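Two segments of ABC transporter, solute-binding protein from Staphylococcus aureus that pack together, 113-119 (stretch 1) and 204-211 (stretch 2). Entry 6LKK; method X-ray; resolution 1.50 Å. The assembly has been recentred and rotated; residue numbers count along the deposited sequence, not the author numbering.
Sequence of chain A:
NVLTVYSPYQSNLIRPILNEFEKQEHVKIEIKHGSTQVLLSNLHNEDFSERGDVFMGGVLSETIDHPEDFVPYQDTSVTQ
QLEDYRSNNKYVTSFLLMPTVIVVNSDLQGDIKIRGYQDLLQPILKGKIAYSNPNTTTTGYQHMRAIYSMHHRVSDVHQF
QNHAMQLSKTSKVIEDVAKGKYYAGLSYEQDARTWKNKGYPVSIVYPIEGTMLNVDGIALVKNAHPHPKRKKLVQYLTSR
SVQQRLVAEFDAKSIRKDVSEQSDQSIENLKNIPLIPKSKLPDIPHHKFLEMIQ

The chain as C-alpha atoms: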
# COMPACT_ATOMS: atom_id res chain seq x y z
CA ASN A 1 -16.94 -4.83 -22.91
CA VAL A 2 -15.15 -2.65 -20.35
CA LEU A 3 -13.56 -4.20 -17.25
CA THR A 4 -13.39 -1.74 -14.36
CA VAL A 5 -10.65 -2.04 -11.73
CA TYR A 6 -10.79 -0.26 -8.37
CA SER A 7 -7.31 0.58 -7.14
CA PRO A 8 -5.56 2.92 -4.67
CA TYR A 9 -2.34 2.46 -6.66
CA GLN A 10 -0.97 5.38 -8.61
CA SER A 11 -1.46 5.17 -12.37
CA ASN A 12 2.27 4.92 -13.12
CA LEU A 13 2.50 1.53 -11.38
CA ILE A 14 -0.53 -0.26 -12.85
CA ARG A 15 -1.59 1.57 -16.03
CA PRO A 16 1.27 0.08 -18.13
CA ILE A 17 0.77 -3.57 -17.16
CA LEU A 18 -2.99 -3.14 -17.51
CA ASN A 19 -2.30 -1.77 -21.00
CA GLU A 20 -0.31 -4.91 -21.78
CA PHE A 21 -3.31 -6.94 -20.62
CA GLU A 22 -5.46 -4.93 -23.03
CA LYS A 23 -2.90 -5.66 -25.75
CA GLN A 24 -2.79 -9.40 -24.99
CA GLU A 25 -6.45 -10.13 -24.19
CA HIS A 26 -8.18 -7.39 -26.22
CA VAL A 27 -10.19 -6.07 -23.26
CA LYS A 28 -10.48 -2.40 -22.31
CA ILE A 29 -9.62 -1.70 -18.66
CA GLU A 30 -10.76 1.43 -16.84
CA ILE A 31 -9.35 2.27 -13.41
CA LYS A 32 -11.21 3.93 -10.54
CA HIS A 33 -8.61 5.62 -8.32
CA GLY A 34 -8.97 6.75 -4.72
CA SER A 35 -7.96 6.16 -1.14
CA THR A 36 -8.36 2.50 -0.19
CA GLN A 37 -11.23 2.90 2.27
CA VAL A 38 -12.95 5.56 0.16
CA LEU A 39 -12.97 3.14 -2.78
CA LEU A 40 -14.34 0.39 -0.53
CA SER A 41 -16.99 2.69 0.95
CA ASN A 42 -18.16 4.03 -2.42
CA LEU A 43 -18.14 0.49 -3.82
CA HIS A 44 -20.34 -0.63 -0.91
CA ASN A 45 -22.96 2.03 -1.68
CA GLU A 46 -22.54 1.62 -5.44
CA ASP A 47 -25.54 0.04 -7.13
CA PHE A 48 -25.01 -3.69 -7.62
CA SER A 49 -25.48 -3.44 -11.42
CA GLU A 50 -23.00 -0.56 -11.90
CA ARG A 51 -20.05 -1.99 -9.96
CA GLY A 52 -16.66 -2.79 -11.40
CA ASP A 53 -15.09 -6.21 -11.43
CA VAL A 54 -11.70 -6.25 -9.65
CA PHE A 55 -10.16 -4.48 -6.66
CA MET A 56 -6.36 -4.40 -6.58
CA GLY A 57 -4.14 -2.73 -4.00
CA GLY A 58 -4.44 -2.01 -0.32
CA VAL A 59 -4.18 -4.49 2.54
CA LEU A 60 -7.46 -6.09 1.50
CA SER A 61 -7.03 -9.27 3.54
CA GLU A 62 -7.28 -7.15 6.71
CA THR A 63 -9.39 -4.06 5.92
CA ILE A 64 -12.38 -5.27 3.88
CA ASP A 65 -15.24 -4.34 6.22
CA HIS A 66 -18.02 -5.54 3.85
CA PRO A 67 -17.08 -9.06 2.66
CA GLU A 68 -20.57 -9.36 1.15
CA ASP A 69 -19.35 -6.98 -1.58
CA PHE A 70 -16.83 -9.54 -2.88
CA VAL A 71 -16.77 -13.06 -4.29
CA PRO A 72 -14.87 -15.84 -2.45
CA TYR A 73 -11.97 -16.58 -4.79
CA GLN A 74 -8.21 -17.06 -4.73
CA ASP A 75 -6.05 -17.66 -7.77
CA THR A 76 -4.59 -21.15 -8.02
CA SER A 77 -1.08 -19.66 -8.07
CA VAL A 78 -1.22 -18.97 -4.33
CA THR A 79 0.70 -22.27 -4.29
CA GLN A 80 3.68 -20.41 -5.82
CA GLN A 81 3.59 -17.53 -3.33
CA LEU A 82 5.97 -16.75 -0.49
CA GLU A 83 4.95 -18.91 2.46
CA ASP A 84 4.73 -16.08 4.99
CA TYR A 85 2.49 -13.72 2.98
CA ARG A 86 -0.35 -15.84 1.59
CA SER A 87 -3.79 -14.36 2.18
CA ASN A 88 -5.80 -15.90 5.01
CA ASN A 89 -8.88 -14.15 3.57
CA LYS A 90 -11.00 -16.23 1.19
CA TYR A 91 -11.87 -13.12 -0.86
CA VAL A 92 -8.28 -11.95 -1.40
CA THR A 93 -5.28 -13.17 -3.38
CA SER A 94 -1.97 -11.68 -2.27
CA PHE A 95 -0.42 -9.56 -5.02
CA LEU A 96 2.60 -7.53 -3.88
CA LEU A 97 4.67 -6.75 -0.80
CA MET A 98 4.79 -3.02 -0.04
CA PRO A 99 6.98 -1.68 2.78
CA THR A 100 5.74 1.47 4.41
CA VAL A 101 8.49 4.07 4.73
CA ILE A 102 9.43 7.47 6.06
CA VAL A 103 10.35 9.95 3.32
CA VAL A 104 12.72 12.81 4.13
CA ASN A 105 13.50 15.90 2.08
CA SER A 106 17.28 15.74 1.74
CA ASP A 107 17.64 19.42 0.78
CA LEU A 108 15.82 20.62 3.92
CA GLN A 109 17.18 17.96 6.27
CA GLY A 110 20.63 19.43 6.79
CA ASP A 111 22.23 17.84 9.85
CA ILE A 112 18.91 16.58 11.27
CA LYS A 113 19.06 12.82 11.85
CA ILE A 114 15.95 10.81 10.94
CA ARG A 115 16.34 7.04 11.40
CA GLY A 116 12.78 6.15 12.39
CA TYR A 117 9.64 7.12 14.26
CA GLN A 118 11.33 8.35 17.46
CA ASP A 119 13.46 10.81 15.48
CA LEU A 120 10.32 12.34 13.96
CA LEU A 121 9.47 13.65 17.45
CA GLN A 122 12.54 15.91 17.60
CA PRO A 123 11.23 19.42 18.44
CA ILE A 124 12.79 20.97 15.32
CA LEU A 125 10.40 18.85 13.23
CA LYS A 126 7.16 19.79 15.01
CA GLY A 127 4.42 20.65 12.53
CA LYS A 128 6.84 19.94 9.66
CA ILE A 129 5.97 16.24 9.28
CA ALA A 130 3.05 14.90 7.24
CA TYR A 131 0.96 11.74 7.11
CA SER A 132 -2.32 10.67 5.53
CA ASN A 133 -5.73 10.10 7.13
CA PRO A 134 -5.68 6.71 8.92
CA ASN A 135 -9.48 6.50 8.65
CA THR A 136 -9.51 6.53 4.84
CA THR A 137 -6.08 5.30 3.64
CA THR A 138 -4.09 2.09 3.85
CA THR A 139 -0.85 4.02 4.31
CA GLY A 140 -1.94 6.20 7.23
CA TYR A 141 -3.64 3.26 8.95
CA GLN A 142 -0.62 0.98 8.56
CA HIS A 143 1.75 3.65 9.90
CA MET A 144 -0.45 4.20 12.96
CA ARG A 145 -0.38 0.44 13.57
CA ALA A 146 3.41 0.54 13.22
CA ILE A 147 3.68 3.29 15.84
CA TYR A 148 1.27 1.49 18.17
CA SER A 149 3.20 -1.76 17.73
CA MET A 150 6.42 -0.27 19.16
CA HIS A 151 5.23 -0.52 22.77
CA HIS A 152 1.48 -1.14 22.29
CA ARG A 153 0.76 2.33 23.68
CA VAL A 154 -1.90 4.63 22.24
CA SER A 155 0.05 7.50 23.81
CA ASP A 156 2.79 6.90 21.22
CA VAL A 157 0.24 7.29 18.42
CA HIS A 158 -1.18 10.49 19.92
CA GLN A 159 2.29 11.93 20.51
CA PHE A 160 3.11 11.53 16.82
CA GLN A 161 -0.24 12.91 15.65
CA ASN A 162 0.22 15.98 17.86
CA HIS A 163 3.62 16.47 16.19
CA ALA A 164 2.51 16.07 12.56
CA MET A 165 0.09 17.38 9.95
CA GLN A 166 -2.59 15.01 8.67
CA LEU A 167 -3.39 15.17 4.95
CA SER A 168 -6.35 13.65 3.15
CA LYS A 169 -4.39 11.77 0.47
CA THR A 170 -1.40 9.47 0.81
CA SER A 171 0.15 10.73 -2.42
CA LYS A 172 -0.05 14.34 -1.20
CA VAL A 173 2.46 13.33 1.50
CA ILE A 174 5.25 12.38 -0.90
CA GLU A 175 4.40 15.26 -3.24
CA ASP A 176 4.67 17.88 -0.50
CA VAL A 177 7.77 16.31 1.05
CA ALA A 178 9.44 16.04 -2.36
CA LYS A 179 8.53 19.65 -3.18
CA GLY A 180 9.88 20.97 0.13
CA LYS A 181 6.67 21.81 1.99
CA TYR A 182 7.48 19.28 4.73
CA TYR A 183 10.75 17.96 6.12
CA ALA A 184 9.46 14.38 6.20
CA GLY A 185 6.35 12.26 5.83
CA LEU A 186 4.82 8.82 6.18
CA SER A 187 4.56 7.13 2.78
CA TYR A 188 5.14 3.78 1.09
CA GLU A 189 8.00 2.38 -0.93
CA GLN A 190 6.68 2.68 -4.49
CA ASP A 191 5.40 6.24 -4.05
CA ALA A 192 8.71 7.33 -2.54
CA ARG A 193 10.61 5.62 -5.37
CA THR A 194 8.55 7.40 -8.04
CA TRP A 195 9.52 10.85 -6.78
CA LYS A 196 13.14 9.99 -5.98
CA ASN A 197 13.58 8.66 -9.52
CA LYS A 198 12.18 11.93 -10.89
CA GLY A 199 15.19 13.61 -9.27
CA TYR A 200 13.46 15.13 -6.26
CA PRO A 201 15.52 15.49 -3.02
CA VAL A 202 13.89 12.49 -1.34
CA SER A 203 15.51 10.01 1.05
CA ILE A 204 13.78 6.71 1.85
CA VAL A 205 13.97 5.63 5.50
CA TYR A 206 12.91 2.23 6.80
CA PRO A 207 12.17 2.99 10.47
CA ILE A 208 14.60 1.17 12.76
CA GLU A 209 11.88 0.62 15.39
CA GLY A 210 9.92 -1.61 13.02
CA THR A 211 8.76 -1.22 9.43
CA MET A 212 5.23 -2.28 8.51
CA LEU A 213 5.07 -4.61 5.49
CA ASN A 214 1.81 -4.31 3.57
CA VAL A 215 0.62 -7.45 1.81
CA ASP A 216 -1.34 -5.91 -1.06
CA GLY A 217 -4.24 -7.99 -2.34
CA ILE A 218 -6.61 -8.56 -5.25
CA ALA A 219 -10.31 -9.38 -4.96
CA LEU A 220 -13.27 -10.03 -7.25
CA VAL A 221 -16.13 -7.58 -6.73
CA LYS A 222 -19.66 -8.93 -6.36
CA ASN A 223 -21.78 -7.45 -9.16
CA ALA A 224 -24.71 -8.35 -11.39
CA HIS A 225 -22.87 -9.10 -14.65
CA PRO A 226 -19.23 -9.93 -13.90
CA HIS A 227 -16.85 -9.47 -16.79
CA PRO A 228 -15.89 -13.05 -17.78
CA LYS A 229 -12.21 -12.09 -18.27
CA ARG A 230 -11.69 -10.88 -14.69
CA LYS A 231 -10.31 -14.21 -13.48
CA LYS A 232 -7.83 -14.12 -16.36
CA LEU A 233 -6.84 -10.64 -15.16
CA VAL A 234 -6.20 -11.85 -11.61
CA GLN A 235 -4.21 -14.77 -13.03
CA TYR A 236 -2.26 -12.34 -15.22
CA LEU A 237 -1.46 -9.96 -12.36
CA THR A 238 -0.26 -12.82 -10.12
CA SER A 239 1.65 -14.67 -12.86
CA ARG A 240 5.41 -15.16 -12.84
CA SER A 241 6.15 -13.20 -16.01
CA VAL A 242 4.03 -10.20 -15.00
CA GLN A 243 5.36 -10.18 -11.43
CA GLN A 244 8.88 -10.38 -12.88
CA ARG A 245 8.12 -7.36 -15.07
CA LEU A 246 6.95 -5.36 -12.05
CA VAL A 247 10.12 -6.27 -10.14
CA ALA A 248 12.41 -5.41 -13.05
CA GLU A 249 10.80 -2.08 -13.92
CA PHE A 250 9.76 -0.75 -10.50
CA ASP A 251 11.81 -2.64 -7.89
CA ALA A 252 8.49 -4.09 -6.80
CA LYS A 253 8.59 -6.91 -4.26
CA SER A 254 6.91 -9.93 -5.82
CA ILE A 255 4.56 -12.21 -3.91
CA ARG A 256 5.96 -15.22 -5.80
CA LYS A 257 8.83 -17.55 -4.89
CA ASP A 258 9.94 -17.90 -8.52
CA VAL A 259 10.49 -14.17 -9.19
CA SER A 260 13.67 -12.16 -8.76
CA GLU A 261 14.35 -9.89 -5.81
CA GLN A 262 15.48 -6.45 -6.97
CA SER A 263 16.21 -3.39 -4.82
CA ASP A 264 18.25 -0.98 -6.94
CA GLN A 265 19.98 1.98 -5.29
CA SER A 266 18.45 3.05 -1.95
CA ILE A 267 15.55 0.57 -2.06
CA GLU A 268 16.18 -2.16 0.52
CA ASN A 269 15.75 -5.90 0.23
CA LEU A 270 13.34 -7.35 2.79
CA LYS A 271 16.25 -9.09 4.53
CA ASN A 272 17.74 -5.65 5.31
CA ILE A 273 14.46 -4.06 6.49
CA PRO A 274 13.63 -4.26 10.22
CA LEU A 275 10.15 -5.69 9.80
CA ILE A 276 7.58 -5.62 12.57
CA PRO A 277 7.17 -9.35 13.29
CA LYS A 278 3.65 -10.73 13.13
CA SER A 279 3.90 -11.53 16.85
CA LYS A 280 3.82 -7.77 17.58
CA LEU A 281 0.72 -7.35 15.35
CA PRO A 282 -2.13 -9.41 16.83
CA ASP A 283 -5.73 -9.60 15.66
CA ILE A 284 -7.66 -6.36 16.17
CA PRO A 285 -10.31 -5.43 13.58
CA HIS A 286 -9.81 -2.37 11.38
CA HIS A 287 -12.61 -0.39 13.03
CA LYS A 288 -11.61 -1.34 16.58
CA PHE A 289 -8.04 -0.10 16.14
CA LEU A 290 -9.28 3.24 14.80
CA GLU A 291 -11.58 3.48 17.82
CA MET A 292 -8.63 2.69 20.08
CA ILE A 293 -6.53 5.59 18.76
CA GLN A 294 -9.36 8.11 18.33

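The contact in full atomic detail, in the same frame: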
# COMPACT_ATOMS: atom_id res chain seq x y z
N LYS A 113 19.06 14.27 12.00
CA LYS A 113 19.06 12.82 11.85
C LYS A 113 17.64 12.28 11.93
O LYS A 113 16.90 12.60 12.88
CB LYS A 113 19.93 12.15 12.92
CG LYS A 113 21.41 12.48 12.87
CD LYS A 113 22.21 11.43 13.64
CE LYS A 113 23.27 12.04 14.56
NZ LYS A 113 23.56 11.15 15.72
N ILE A 114 17.26 11.46 10.96
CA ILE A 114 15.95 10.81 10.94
C ILE A 114 16.19 9.35 10.58
O ILE A 114 16.38 9.01 9.41
CB ILE A 114 14.97 11.47 9.97
CG1 ILE A 114 14.73 12.93 10.38
CG2 ILE A 114 13.65 10.71 9.97
CD1 ILE A 114 13.94 13.74 9.37
N ARG A 115 16.17 8.47 11.59
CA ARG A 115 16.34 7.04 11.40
C ARG A 115 15.05 6.26 11.58
O ARG A 115 15.01 5.07 11.23
CB ARG A 115 17.38 6.49 12.39
CG ARG A 115 18.83 6.72 12.00
CD ARG A 115 19.25 8.17 12.14
NE ARG A 115 20.67 8.34 11.83
CZ ARG A 115 21.66 8.26 12.71
NH1 ARG A 115 22.91 8.42 12.31
NH2 ARG A 115 21.41 8.01 13.99
N GLY A 116 14.00 6.88 12.10
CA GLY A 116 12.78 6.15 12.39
C GLY A 116 11.76 7.04 13.06
O GLY A 116 11.84 8.27 13.00
N TYR A 117 10.79 6.39 13.72
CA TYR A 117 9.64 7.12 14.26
C TYR A 117 10.05 8.02 15.43
O TYR A 117 9.55 9.15 15.55
CB TYR A 117 8.56 6.15 14.70
CG TYR A 117 7.87 5.45 13.56
CD1 TYR A 117 7.07 6.15 12.67
CD2 TYR A 117 8.00 4.08 13.38
CE1 TYR A 117 6.43 5.50 11.63
CE2 TYR A 117 7.37 3.43 12.35
CZ TYR A 117 6.59 4.14 11.47
OH TYR A 117 5.97 3.48 10.45
N GLN A 118 10.93 7.54 16.31
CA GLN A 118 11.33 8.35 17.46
C GLN A 118 11.97 9.66 17.01
O GLN A 118 11.72 10.72 17.61
CB GLN A 118 12.28 7.57 18.35
CG GLN A 118 11.63 6.40 19.06
CD GLN A 118 12.48 5.86 20.19
OE1 GLN A 118 13.40 6.52 20.67
NE2 GLN A 118 12.18 4.64 20.63
N ASP A 119 12.79 9.61 15.96
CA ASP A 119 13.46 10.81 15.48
C ASP A 119 12.48 11.84 14.93
O ASP A 119 12.78 13.03 14.91
CB ASP A 119 14.48 10.45 14.41
CG ASP A 119 15.69 9.73 14.97
OD1 ASP A 119 15.82 9.64 16.21
OD2 ASP A 119 16.51 9.25 14.16
N ILE A 204 14.69 7.76 1.41
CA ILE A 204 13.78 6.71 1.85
C ILE A 204 14.35 6.10 3.12
O ILE A 204 15.50 5.64 3.14
CB ILE A 204 13.58 5.65 0.76
CG1 ILE A 204 13.05 6.32 -0.52
CG2 ILE A 204 12.62 4.56 1.23
CD1 ILE A 204 13.01 5.42 -1.73
N VAL A 205 13.55 6.10 4.19
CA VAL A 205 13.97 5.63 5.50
C VAL A 205 13.05 4.49 5.92
O VAL A 205 11.83 4.66 5.98
CB VAL A 205 13.97 6.76 6.54
CG1 VAL A 205 14.24 6.21 7.94
CG2 VAL A 205 14.99 7.82 6.18
N TYR A 206 13.65 3.35 6.23
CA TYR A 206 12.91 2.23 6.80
C TYR A 206 13.05 2.30 8.31
O TYR A 206 14.14 2.03 8.84
CB TYR A 206 13.46 0.91 6.26
CG TYR A 206 13.39 0.81 4.75
CD1 TYR A 206 14.40 1.30 3.94
CD2 TYR A 206 12.28 0.23 4.13
CE1 TYR A 206 14.33 1.22 2.56
CE2 TYR A 206 12.20 0.15 2.75
CZ TYR A 206 13.22 0.64 1.97
OH TYR A 206 13.15 0.56 0.60
N PRO A 207 11.99 2.66 9.05
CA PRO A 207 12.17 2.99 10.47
C PRO A 207 12.80 1.85 11.26
O PRO A 207 12.34 0.71 11.22
CB PRO A 207 10.75 3.30 10.95
CG PRO A 207 9.83 2.88 9.86
CD PRO A 207 10.61 2.87 8.59
N ILE A 208 13.85 2.18 12.02
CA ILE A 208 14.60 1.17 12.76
C ILE A 208 13.75 0.52 13.84
O ILE A 208 14.02 -0.62 14.24
CB ILE A 208 15.88 1.77 13.36
CG1 ILE A 208 15.57 2.96 14.28
CG2 ILE A 208 16.84 2.21 12.25
CD1 ILE A 208 16.76 3.43 15.10
N GLU A 209 12.71 1.20 14.34
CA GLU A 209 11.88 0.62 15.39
C GLU A 209 11.00 -0.51 14.88
O GLU A 209 10.45 -1.26 15.70
CB GLU A 209 10.99 1.68 16.03
CG GLU A 209 11.73 2.85 16.65
CD GLU A 209 11.98 3.97 15.67
OE1 GLU A 209 11.73 3.78 14.46
OE2 GLU A 209 12.43 5.05 16.11
N GLY A 210 10.84 -0.64 13.57
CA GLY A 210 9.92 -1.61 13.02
C GLY A 210 9.17 -1.04 11.84
O GLY A 210 8.42 -0.07 11.97
N THR A 211 9.37 -1.65 10.68
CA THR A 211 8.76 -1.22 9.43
C THR A 211 7.57 -2.13 9.11
O THR A 211 7.71 -3.35 9.08
CB THR A 211 9.79 -1.27 8.30
OG1 THR A 211 10.87 -0.38 8.61
CG2 THR A 211 9.17 -0.89 6.97
O HOH W 1 14.00 7.04 15.20

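How do the two backbones meet? Their CA atoms come closest at Gly116 CA and Pro207 CA, 3.7 Å apart, just as stretch 2 leaves its strand and enters a type I turn from Pro207 to Gly210. That turn is closed by Gly210 N donating to Pro207 O at 3.1 Å. Across the contact, Ile208 N donates to Arg115 O at 3.2 Å, and Pro207 CA adds a CA-H...O contact to the same oxygen, Arg115 O, at 3.6 Å.

Why does Glu209 fold as it does? Its chi1 is m and its chi2 is p (89°), a bent course that brings the carboxylate to two successive amides where stretch 1 takes up helical backbone angles. Tyr117 N donates to Glu209 OE1 and Gln118 N to Glu209 OE2, each at 2.9 Å, so both oxygens are used and the negative charge meets polarised N-H groups. Water 1 extends the arrangement, donating to Glu209 OE2 at 2.7 Å and accepting from Asp119 N at 2.9 Å.

What does glycine allow at position 116? A CB there would point toward stretch 2 and clash with Glu209 OE1. Without one, Gly116 CA can approach Glu209 OE1 to 3.3 Å, leaving room for the carboxylate beside the backbone.

How do the apolar side chains fit? Tyr117, with chi1 m, brings its CE2 to 3.5 Å from Pro207 CG, while Gly210 O lies at the ring edge, near its plane. Val205, chi1 t, points toward stretch 1 and sets its CG1 3.6 Å from Arg115 O and its CG2 3.7 Å from Ile114 O. Ile208 adopts chi1 p, and its CD1 reaches 4.1 Å from Arg115 CB; the rest of the arginine leads away. Arg115 N is tied within its own stretch to Asp119 OD2 at 2.7 Å.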